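Local coordinates for protein TRAP dicarboxylate transporter-DctP subunit (Desulfovibrio desulfuricans subsp. desulfuricans, PDB 4NHB) that binds sn-glycerol-3-phosphate and, as a periplasmic solute-binding protein of the TRAP family, probably delivers it to a membrane transporter, at residues Lys37-Pro42 against Ala214-Leu219; Ala104-Met110 against Ser309-Phe313; Pro147-Phe153 against Leu230-Val236. All coordinates share one frame; numbering follows the deposited sequence.

Interaction 1 (Lys37-Pro42 against Ala214-Leu219); sequences KPEGEP and ADIVSL. With G3P (sn-glycerol-3-phosphate), chain P.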
loop_
_atom_site.group_PDB
_atom_site.type_symbol
_atom_site.label_atom_id
_atom_site.label_comp_id
_atom_site.label_asym_id
_atom_site.label_seq_id
_atom_site.Cartn_x
_atom_site.Cartn_y
_atom_site.Cartn_z
ATOM N N LYS A 37 -9.594 2.828 0.244
ATOM C CA LYS A 37 -9.195 4.102 0.847
ATOM C C LYS A 37 -10.206 5.229 0.595
ATOM O O LYS A 37 -10.993 5.194 -0.356
ATOM C CB LYS A 37 -7.776 4.538 0.412
ATOM C CG LYS A 37 -6.644 3.579 0.745
ATOM C CD LYS A 37 -6.497 3.340 2.273
ATOM C CE LYS A 37 -5.388 2.324 2.571
ATOM N NZ LYS A 37 -5.045 2.261 4.033
ATOM N N PRO A 38 -10.232 6.221 1.486
ATOM C CA PRO A 38 -11.124 7.357 1.264
ATOM C C PRO A 38 -10.652 8.302 0.123
ATOM O O PRO A 38 -9.527 8.232 -0.391
ATOM C CB PRO A 38 -11.135 8.059 2.613
ATOM C CG PRO A 38 -9.855 7.719 3.182
ATOM C CD PRO A 38 -9.502 6.336 2.754
ATOM N N GLU A 39 -11.557 9.178 -0.280
ATOM C CA GLU A 39 -11.241 10.239 -1.230
ATOM C C GLU A 39 -10.114 11.079 -0.660
ATOM O O GLU A 39 -9.993 11.198 0.548
ATOM C CB GLU A 39 -12.471 11.100 -1.469
ATOM C CG GLU A 39 -13.572 10.374 -2.189
ATOM C CD GLU A 39 -13.260 10.174 -3.661
ATOM O OE1 GLU A 39 -12.407 10.915 -4.185
ATOM O OE2 GLU A 39 -13.843 9.267 -4.281
ATOM N N GLY A 40 -9.268 11.594 -1.555
ATOM C CA GLY A 40 -8.129 12.434 -1.234
ATOM C C GLY A 40 -6.925 11.652 -0.748
ATOM O O GLY A 40 -5.937 12.236 -0.370
ATOM N N GLU A 41 -7.022 10.329 -0.729
ATOM C CA GLU A 41 -5.901 9.483 -0.297
ATOM C C GLU A 41 -5.228 8.968 -1.575
ATOM O O GLU A 41 -5.902 8.740 -2.588
ATOM C CB GLU A 41 -6.428 8.357 0.595
ATOM C CG GLU A 41 -5.418 7.747 1.588
ATOM C CD GLU A 41 -4.724 6.504 1.047
ATOM O OE1 GLU A 41 -4.080 5.765 1.839
ATOM O OE2 GLU A 41 -4.745 6.310 -0.189
ATOM N N PRO A 42 -3.888 8.808 -1.555
ATOM C CA PRO A 42 -3.223 8.509 -2.832
ATOM C C PRO A 42 -3.759 7.330 -3.624
ATOM O O PRO A 42 -3.783 7.486 -4.843
ATOM C CB PRO A 42 -1.758 8.306 -2.454
ATOM C CG PRO A 42 -1.585 9.128 -1.162
ATOM C CD PRO A 42 -2.937 9.068 -0.459
ATOM N N ALA A 214 -0.785 10.032 4.966
ATOM C CA ALA A 214 -2.005 10.273 4.223
ATOM C C ALA A 214 -3.213 9.701 4.981
ATOM O O ALA A 214 -4.276 10.301 5.028
ATOM C CB ALA A 214 -1.917 9.655 2.799
ATOM N N ASP A 215 -3.024 8.542 5.590
ATOM C CA ASP A 215 -4.109 7.865 6.296
ATOM C C ASP A 215 -4.318 8.491 7.669
ATOM O O ASP A 215 -5.461 8.716 8.107
ATOM C CB ASP A 215 -3.809 6.356 6.386
ATOM C CG ASP A 215 -4.002 5.627 5.065
ATOM O OD1 ASP A 215 -4.568 6.254 4.134
ATOM O OD2 ASP A 215 -3.584 4.415 4.974
ATOM N N ILE A 216 -3.222 8.841 8.334
ATOM C CA ILE A 216 -3.330 9.476 9.634
ATOM C C ILE A 216 -4.096 10.788 9.538
ATOM O O ILE A 216 -4.938 11.058 10.384
ATOM C CB ILE A 216 -1.951 9.732 10.241
ATOM C CG1 ILE A 216 -1.321 8.417 10.654
ATOM C CG2 ILE A 216 -2.048 10.701 11.396
ATOM C CD1 ILE A 216 0.184 8.511 10.849
ATOM N N VAL A 217 -3.829 11.596 8.506
ATOM C CA VAL A 217 -4.539 12.855 8.355
ATOM C C VAL A 217 -5.956 12.651 7.826
ATOM O O VAL A 217 -6.900 13.268 8.298
ATOM C CB VAL A 217 -3.764 13.823 7.434
ATOM C CG1 VAL A 217 -4.693 14.918 6.870
ATOM C CG2 VAL A 217 -2.595 14.401 8.212
ATOM N N SER A 218 -6.091 11.767 6.849
ATOM C CA SER A 218 -7.378 11.489 6.266
ATOM C C SER A 218 -8.393 11.037 7.296
ATOM O O SER A 218 -9.546 11.489 7.251
ATOM C CB SER A 218 -7.262 10.458 5.143
ATOM O OG SER A 218 -8.543 10.182 4.671
ATOM N N LEU A 219 -7.987 10.170 8.223
ATOM C CA LEU A 219 -8.913 9.703 9.254
ATOM C C LEU A 219 -8.901 10.573 10.506
ATOM O O LEU A 219 -9.578 10.278 11.496
ATOM C CB LEU A 219 -8.615 8.245 9.620
ATOM C CG LEU A 219 -9.223 7.148 8.710
ATOM C CD1 LEU A 219 -8.766 7.289 7.239
ATOM C CD2 LEU A 219 -8.843 5.780 9.260
HETATM O O1 G3P P . -0.317 -2.698 1.438
HETATM C C1 G3P P . -0.824 -3.135 2.665
HETATM C C2 G3P P . -1.430 -1.954 3.433
HETATM O O2 G3P P . -2.448 -1.378 2.660
HETATM C C3 G3P P . -2.004 -2.455 4.768
HETATM O O1P G3P P . -2.002 -1.407 5.684
HETATM O O4P G3P P . -3.625 0.047 4.599
HETATM O O2P G3P P . -4.444 -1.671 6.288
HETATM O O3P G3P P . -3.216 0.352 7.073
HETATM P P G3P P . -3.413 -0.631 5.923
HETATM O O HOH W 1 -8.084 11.168 2.268
HETATM O O HOH W 2 -5.136 11.508 2.596
#

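Interaction 2 (Ala104-Met110 against Ser309-Phe313); sequences AMLETPM and SWKLF. With G3P (sn-glycerol-3-phosphate), chain P.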
loop_
_atom_site.group_PDB
_atom_site.type_symbol
_atom_site.label_atom_id
_atom_site.label_comp_id
_atom_site.label_asym_id
_atom_site.label_seq_id
_atom_site.Cartn_x
_atom_site.Cartn_y
_atom_site.Cartn_z
ATOM N N ALA A 104 4.425 -9.789 -0.746
ATOM C CA ALA A 104 4.742 -9.183 0.554
ATOM C C ALA A 104 5.989 -8.331 0.467
ATOM O O ALA A 104 6.097 -7.322 1.139
ATOM C CB ALA A 104 4.928 -10.246 1.624
ATOM N N MET A 105 6.938 -8.745 -0.360
ATOM C CA MET A 105 8.213 -8.042 -0.452
ATOM C C MET A 105 8.147 -6.643 -1.092
ATOM O O MET A 105 9.123 -5.908 -1.003
ATOM C CB MET A 105 9.245 -8.922 -1.150
ATOM C CG MET A 105 9.512 -10.216 -0.374
ATOM S SD MET A 105 10.976 -11.138 -0.922
ATOM C CE MET A 105 12.236 -10.262 -0.066
ATOM N N LEU A 106 7.005 -6.290 -1.684
ATOM C CA LEU A 106 6.740 -4.913 -2.117
ATOM C C LEU A 106 6.900 -3.956 -0.931
ATOM O O LEU A 106 7.269 -2.799 -1.111
ATOM C CB LEU A 106 5.342 -4.778 -2.738
ATOM C CG LEU A 106 5.140 -5.454 -4.125
ATOM C CD1 LEU A 106 3.661 -5.602 -4.564
ATOM C CD2 LEU A 106 5.876 -4.717 -5.193
ATOM N N GLU A 107 6.619 -4.454 0.278
ATOM C CA GLU A 107 6.717 -3.661 1.507
ATOM C C GLU A 107 7.764 -4.198 2.521
ATOM O O GLU A 107 7.584 -4.096 3.714
ATOM C CB GLU A 107 5.312 -3.530 2.142
ATOM C CG GLU A 107 4.344 -2.788 1.258
ATOM C CD GLU A 107 2.946 -2.591 1.831
ATOM O OE1 GLU A 107 2.552 -3.325 2.769
ATOM O OE2 GLU A 107 2.228 -1.687 1.306
ATOM N N THR A 108 8.873 -4.736 2.003
ATOM C CA THR A 108 10.004 -5.232 2.818
ATOM C C THR A 108 10.440 -4.167 3.785
ATOM O O THR A 108 10.792 -3.042 3.377
ATOM C CB THR A 108 11.211 -5.600 1.906
ATOM O OG1 THR A 108 10.833 -6.627 1.001
ATOM C CG2 THR A 108 12.437 -6.052 2.708
ATOM N N PRO A 109 10.375 -4.468 5.095
ATOM C CA PRO A 109 10.749 -3.411 6.028
ATOM C C PRO A 109 12.211 -3.015 5.869
ATOM O O PRO A 109 13.032 -3.866 5.580
ATOM C CB PRO A 109 10.484 -4.044 7.395
ATOM C CG PRO A 109 9.412 -5.069 7.139
ATOM C CD PRO A 109 9.712 -5.597 5.771
ATOM N N MET A 110 12.511 -1.740 6.022
ATOM C CA MET A 110 13.901 -1.276 6.005
ATOM C C MET A 110 14.604 -1.500 4.679
ATOM O O MET A 110 15.825 -1.640 4.648
ATOM C CB MET A 110 14.708 -2.028 7.072
ATOM C CG MET A 110 14.093 -2.009 8.429
ATOM S SD MET A 110 13.777 -0.324 8.937
ATOM C CE MET A 110 15.255 0.533 8.379
ATOM N N SER A 309 12.794 -9.545 10.652
ATOM C CA SER A 309 11.530 -9.888 10.020
ATOM C C SER A 309 11.724 -10.428 8.600
ATOM O O SER A 309 10.824 -11.049 8.060
ATOM C CB SER A 309 10.550 -8.688 10.023
ATOM O OG SER A 309 11.062 -7.534 9.362
ATOM N N TRP A 310 12.892 -10.212 7.999
ATOM C CA TRP A 310 13.139 -10.778 6.676
ATOM C C TRP A 310 13.148 -12.313 6.667
ATOM O O TRP A 310 13.000 -12.919 5.605
ATOM C CB TRP A 310 14.439 -10.241 6.071
ATOM C CG TRP A 310 14.431 -8.752 5.825
ATOM C CD1 TRP A 310 13.457 -7.859 6.203
ATOM C CD2 TRP A 310 15.450 -7.984 5.180
ATOM N NE1 TRP A 310 13.807 -6.586 5.808
ATOM C CE2 TRP A 310 15.022 -6.643 5.170
ATOM C CE3 TRP A 310 16.670 -8.306 4.586
ATOM C CZ2 TRP A 310 15.790 -5.623 4.609
ATOM C CZ3 TRP A 310 17.422 -7.301 4.031
ATOM C CH2 TRP A 310 16.983 -5.971 4.046
ATOM N N LYS A 311 13.311 -12.958 7.824
ATOM C CA LYS A 311 13.228 -14.420 7.841
ATOM C C LYS A 311 11.887 -14.830 7.252
ATOM O O LYS A 311 11.782 -15.819 6.527
ATOM C CB LYS A 311 13.376 -14.998 9.256
ATOM C CG LYS A 311 13.095 -16.508 9.348
ATOM C CD LYS A 311 13.044 -17.002 10.812
ATOM C CE LYS A 311 12.354 -18.385 10.984
ATOM N NZ LYS A 311 13.010 -19.494 10.207
ATOM N N LEU A 312 10.846 -14.053 7.552
ATOM C CA LEU A 312 9.549 -14.356 6.980
ATOM C C LEU A 312 9.679 -14.562 5.467
ATOM O O LEU A 312 9.067 -15.471 4.913
ATOM C CB LEU A 312 8.523 -13.240 7.276
ATOM C CG LEU A 312 7.266 -13.280 6.402
ATOM C CD1 LEU A 312 6.534 -14.579 6.684
ATOM C CD2 LEU A 312 6.346 -12.049 6.634
ATOM N N PHE A 313 10.480 -13.731 4.788
ATOM C CA PHE A 313 10.564 -13.810 3.339
ATOM C C PHE A 313 11.463 -14.983 2.881
ATOM O O PHE A 313 11.175 -15.665 1.883
ATOM C CB PHE A 313 11.134 -12.517 2.736
ATOM C CG PHE A 313 10.422 -11.253 3.155
ATOM C CD1 PHE A 313 9.068 -11.139 3.067
ATOM C CD2 PHE A 313 11.132 -10.184 3.647
ATOM C CE1 PHE A 313 8.431 -9.965 3.445
ATOM C CE2 PHE A 313 10.491 -9.014 4.014
ATOM C CZ PHE A 313 9.148 -8.923 3.921
HETATM O O1 G3P P . -0.317 -2.698 1.438
HETATM C C1 G3P P . -0.824 -3.135 2.665
HETATM C C2 G3P P . -1.430 -1.954 3.433
HETATM O O2 G3P P . -2.448 -1.378 2.660
HETATM C C3 G3P P . -2.004 -2.455 4.768
HETATM O O1P G3P P . -2.002 -1.407 5.684
HETATM O O4P G3P P . -3.625 0.047 4.599
HETATM O O2P G3P P . -4.444 -1.671 6.288
HETATM O O3P G3P P . -3.216 0.352 7.073
HETATM P P G3P P . -3.413 -0.631 5.923
#

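Interaction 3 (Pro147-Phe153 against Leu230-Val236); sequences PLGFRHF and LSGHILV. With G3P (sn-glycerol-3-phosphate), chain P.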
loop_
_atom_site.group_PDB
_atom_site.type_symbol
_atom_site.label_atom_id
_atom_site.label_comp_id
_atom_site.label_asym_id
_atom_site.label_seq_id
_atom_site.Cartn_x
_atom_site.Cartn_y
_atom_site.Cartn_z
ATOM N N PRO A 147 3.301 4.627 -4.385
ATOM C CA PRO A 147 3.346 4.616 -2.922
ATOM C C PRO A 147 2.087 5.236 -2.278
ATOM O O PRO A 147 1.434 6.107 -2.866
ATOM C CB PRO A 147 4.528 5.528 -2.620
ATOM C CG PRO A 147 4.501 6.545 -3.775
ATOM C CD PRO A 147 4.035 5.757 -4.976
ATOM N N LEU A 148 1.811 4.830 -1.048
ATOM C CA LEU A 148 0.886 5.535 -0.166
ATOM C C LEU A 148 1.678 6.304 0.900
ATOM O O LEU A 148 1.157 7.240 1.512
ATOM C CB LEU A 148 -0.143 4.570 0.468
ATOM C CG LEU A 148 -1.432 4.232 -0.330
ATOM C CD1 LEU A 148 -1.176 3.759 -1.721
ATOM C CD2 LEU A 148 -2.349 3.259 0.411
ATOM N N GLY A 149 2.931 5.917 1.083
ATOM C CA GLY A 149 3.824 6.627 1.964
ATOM C C GLY A 149 4.427 5.766 3.047
ATOM O O GLY A 149 3.907 4.707 3.376
ATOM N N PHE A 150 5.539 6.241 3.614
ATOM C CA PHE A 150 6.163 5.601 4.731
ATOM C C PHE A 150 5.265 5.573 5.969
ATOM O O PHE A 150 4.537 6.521 6.230
ATOM C CB PHE A 150 7.492 6.300 5.062
ATOM C CG PHE A 150 8.616 5.936 4.094
ATOM C CD1 PHE A 150 9.326 4.740 4.237
ATOM C CD2 PHE A 150 8.924 6.781 3.041
ATOM C CE1 PHE A 150 10.360 4.401 3.339
ATOM C CE2 PHE A 150 9.955 6.449 2.132
ATOM C CZ PHE A 150 10.666 5.269 2.284
ATOM N N ARG A 151 5.337 4.467 6.718
ATOM C CA ARG A 151 4.476 4.307 7.910
ATOM C C ARG A 151 5.147 4.933 9.126
ATOM O O ARG A 151 6.338 4.717 9.353
ATOM C CB ARG A 151 4.176 2.828 8.195
ATOM C CG ARG A 151 3.614 2.047 6.964
ATOM C CD ARG A 151 3.084 0.657 7.333
ATOM N NE ARG A 151 1.824 0.717 8.068
ATOM C CZ ARG A 151 0.637 0.345 7.596
ATOM N NH1 ARG A 151 -0.440 0.488 8.342
ATOM N NH2 ARG A 151 0.501 -0.171 6.386
ATOM N N HIS A 152 4.366 5.692 9.889
ATOM C CA HIS A 152 4.797 6.349 11.121
ATOM C C HIS A 152 3.833 5.968 12.241
ATOM O O HIS A 152 2.634 5.752 11.983
ATOM C CB HIS A 152 4.789 7.865 10.925
ATOM C CG HIS A 152 5.626 8.304 9.770
ATOM N ND1 HIS A 152 6.953 7.958 9.662
ATOM C CD2 HIS A 152 5.328 9.012 8.652
ATOM C CE1 HIS A 152 7.450 8.466 8.549
ATOM N NE2 HIS A 152 6.480 9.100 7.907
ATOM N N PHE A 153 4.344 5.895 13.467
ATOM C CA PHE A 153 3.501 5.523 14.607
ATOM C C PHE A 153 2.557 6.644 14.998
ATOM O O PHE A 153 2.901 7.815 14.904
ATOM C CB PHE A 153 4.357 5.102 15.812
ATOM C CG PHE A 153 5.062 3.823 15.595
ATOM C CD1 PHE A 153 4.391 2.636 15.717
ATOM C CD2 PHE A 153 6.397 3.808 15.212
ATOM C CE1 PHE A 153 5.026 1.433 15.488
ATOM C CE2 PHE A 153 7.035 2.626 14.970
ATOM C CZ PHE A 153 6.349 1.428 15.119
ATOM N N LEU A 230 7.982 9.445 13.965
ATOM C CA LEU A 230 8.482 9.138 12.641
ATOM C C LEU A 230 9.386 7.947 12.728
ATOM O O LEU A 230 10.331 7.935 13.493
ATOM C CB LEU A 230 9.219 10.340 12.078
ATOM C CG LEU A 230 8.304 11.551 11.958
ATOM C CD1 LEU A 230 9.028 12.725 11.324
ATOM C CD2 LEU A 230 7.045 11.219 11.169
ATOM N N SER A 231 9.054 6.908 11.976
ATOM C CA SER A 231 9.887 5.734 11.849
ATOM C C SER A 231 10.158 5.373 10.374
ATOM O O SER A 231 11.310 5.312 9.939
ATOM C CB SER A 231 9.165 4.631 12.587
ATOM O OG SER A 231 9.668 3.343 12.320
ATOM N N GLY A 232 9.100 5.139 9.607
ATOM C CA GLY A 232 9.228 4.854 8.190
ATOM C C GLY A 232 9.821 3.489 7.976
ATOM O O GLY A 232 10.556 3.275 7.042
ATOM N N HIS A 233 9.478 2.568 8.873
ATOM C CA HIS A 233 9.956 1.202 8.854
ATOM C C HIS A 233 9.476 0.416 7.651
ATOM O O HIS A 233 10.113 -0.555 7.238
ATOM C CB HIS A 233 9.499 0.507 10.111
ATOM C CG HIS A 233 8.093 0.839 10.491
ATOM N ND1 HIS A 233 7.752 2.019 11.111
ATOM C CD2 HIS A 233 6.940 0.140 10.350
ATOM C CE1 HIS A 233 6.446 2.043 11.327
ATOM N NE2 HIS A 233 5.930 0.918 10.873
ATOM N N ILE A 234 8.318 0.812 7.124
ATOM C CA ILE A 234 7.781 0.246 5.884
ATOM C C ILE A 234 7.235 1.377 4.981
ATOM O O ILE A 234 6.637 2.322 5.480
ATOM C CB ILE A 234 6.632 -0.672 6.170
ATOM C CG1 ILE A 234 7.130 -1.972 6.800
ATOM C CG2 ILE A 234 5.852 -0.992 4.872
ATOM C CD1 ILE A 234 6.062 -2.791 7.392
ATOM N N LEU A 235 7.425 1.237 3.677
ATOM C CA LEU A 235 6.809 2.127 2.683
ATOM C C LEU A 235 5.632 1.379 2.074
ATOM O O LEU A 235 5.803 0.331 1.483
ATOM C CB LEU A 235 7.830 2.487 1.605
ATOM C CG LEU A 235 7.274 3.100 0.322
ATOM C CD1 LEU A 235 6.541 4.442 0.605
ATOM C CD2 LEU A 235 8.392 3.293 -0.692
ATOM N N VAL A 236 4.425 1.900 2.255
ATOM C CA VAL A 236 3.287 1.272 1.658
ATOM C C VAL A 236 3.285 1.462 0.140
ATOM O O VAL A 236 3.418 2.567 -0.373
ATOM C CB VAL A 236 1.948 1.779 2.295
ATOM C CG1 VAL A 236 0.694 1.121 1.670
ATOM C CG2 VAL A 236 1.962 1.550 3.796
HETATM O O1 G3P P . -0.317 -2.698 1.438
HETATM C C1 G3P P . -0.824 -3.135 2.665
HETATM C C2 G3P P . -1.430 -1.954 3.433
HETATM O O2 G3P P . -2.448 -1.378 2.660
HETATM C C3 G3P P . -2.004 -2.455 4.768
HETATM O O1P G3P P . -2.002 -1.407 5.684
HETATM O O4P G3P P . -3.625 0.047 4.599
HETATM O O2P G3P P . -4.444 -1.671 6.288
HETATM O O3P G3P P . -3.216 0.352 7.073
HETATM P P G3P P . -3.413 -0.631 5.923
#

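Interaction 1 (Lys37-Pro42 against Ala214-Leu219)
The phosphate end of the sn-glycerol-3-phosphate pocket is where Lys37, in the loop before helix 42-57, meets Asp215 of helix 213-218. Lys37 NZ forms a salt bridge with Asp215 OD2 at 2.8 Å. The ammonium reaches this oxygen from above the carboxylate plane, 38° out of it, and the two side chains cross at about a right angle. The same NZ donates to the phosphate oxygen G3P O4P at 2.7 Å. The lysine chain folds over at chi2 (-61°) and then runs straight, which carries NZ between the Asp215 carboxylate and the phosphate. Phe194 adds a cation-pi contact to Lys37. Glu41 sits at the N-cap of helix 42-57, and its OE2 accepts from the backbone N of Glu43. Beside it, Pro42 CD packs tightly on Ala214 CB at 3.5 Å. Farther out, Pro38 CG lies 3.2 Å from Ser218 OG. One water links Ser218 OG to Glu39 O, and a second donates to both Gly40 O and Ala214 O. A type II beta turn from Pro38 to Glu41, with Gly40 at positive phi, shapes the loop. The arrangement is that of a ligand-binding lysine held by a second-shell aspartate, next to a capped helix N-terminus.

Interaction 2 (Ala104-Met110 against Ser309-Phe313)
Phe313, on helix 311-316, and Trp310, just ahead of it in the chain, receive the loop 104-110 in two different ways. Phe313 is met on a face and at its edge. Met105 lies over one face: its CG is 3.9 Å from the ring centroid and 25° off the ring normal. The methionine then bends at chi3 (82°), and its CE comes 3.8 Å from Phe313 CB. Met105 SD is oblique to the ring, 4.7 Å from the centroid, in a Met-aromatic contact. Two other groups sit near the plane of the ring. Ala104 CB approaches Phe313 CE1, and Pro109 CD reaches Phe313 CZ at 3.8 Å.

Trp310 turns its indole N-H to the backbone instead. NE1 donates to Pro109 O at 2.8 Å, with an N-H...O angle of 147°. The oxygen lies almost exactly in the indole plane. Thr108 crosses the indole at about a right angle, and its methyl CG2 is 3.4 Å from Trp310 NE1. The threonine has CG2 trans to its own backbone N, and this sends the methyl to the indole. Its other branch, OG1, folds back and donates to Met105 O at 2.7 Å. The hydroxyl is thus satisfied inside its own loop, and the methyl is left for the aromatic side. Helix 320-329 packs against both Met105 and Trp310.

Glu107 points the other way, into the pocket, where its OE2 accepts from G3P O1. Thr94 and Tyr178 bond to Glu107 OE1. The contact is therefore mostly apolar and buried, with one directional bond from the indole to fix the position of the Pro109 carbonyl. One side of the loop, apolar, packs on the two rings; the other sends a carboxylate to the ligand.

Interaction 3 (Pro147-Phe153 against Leu230-Val236)
Backbone hydrogen bonds join Leu148 to Val236 and carry on along strand 146-155. Leu148 N donates to Val236 O, and Val236 N returns a bond to Gly149 O. Arg151 N then donates to Ile234 O at 2.8 Å, nearly in line with the C=O. Gly232 N closes on Arg151 O with a more bent N-H...O angle of 134°. Gly149 and Val236 are an antiparallel hydrogen-bonded pair, and Phe150 and Leu235 a non-hydrogen-bonded one. One bond goes to a side chain: Ser231 N donates to His152 ND1 at 3.3 Å, close to the ring plane.

Rings take up much of the side-chain packing. Leu235 CB lies over a face of Phe150, 3.9 Å from its centroid. Leu230 CD2 sits over the centre of the His152 ring, 3.5 Å from the centroid. The Phe153 and His233 rings are near parallel, with planes 23° apart, but slid so far that they barely overlap. Away from the rings, Val236 CG2 packs 3.4 Å from Arg151 NH2.

Charged contacts gather at Arg151. Its NH2 donates to G3P O1P at 2.9 Å and NH1 to G3P O3P at 3.1 Å. A bend at chi3 (73°) turns the guanidinium to the phosphate. Asp210 pairs with Arg151 NE and also accepts from His233 NE2. This is an antiparallel strand pairing, continued by a loop, that lines the ligand cleft of a TRAP solute-binding protein, with a phosphate-binding arginine rising from it.

How the interactions relate
All three contacts touch sn-glycerol-3-phosphate. Interactions 1 and 3 hold its phosphate through Lys37 and Arg151, while interaction 2 brings Glu107 to the glycerol hydroxyl O1. Interaction 3 lies between the others, its centre about 14 Å from each of their centres. Leu148 CD2 packs 3.8 Å from Lys37 CE of interaction 1. Met110 N is 2.9 Å from His233 O, a probable hydrogen bond to interaction 2. Glu107 OE2 also lies 3.2 Å from Val236 CA. Interactions 1 and 2 do not touch: their nearest atoms are about 9 Å apart. Thr94, Arg171 and His238 add further hydrogen bonds to the ligand.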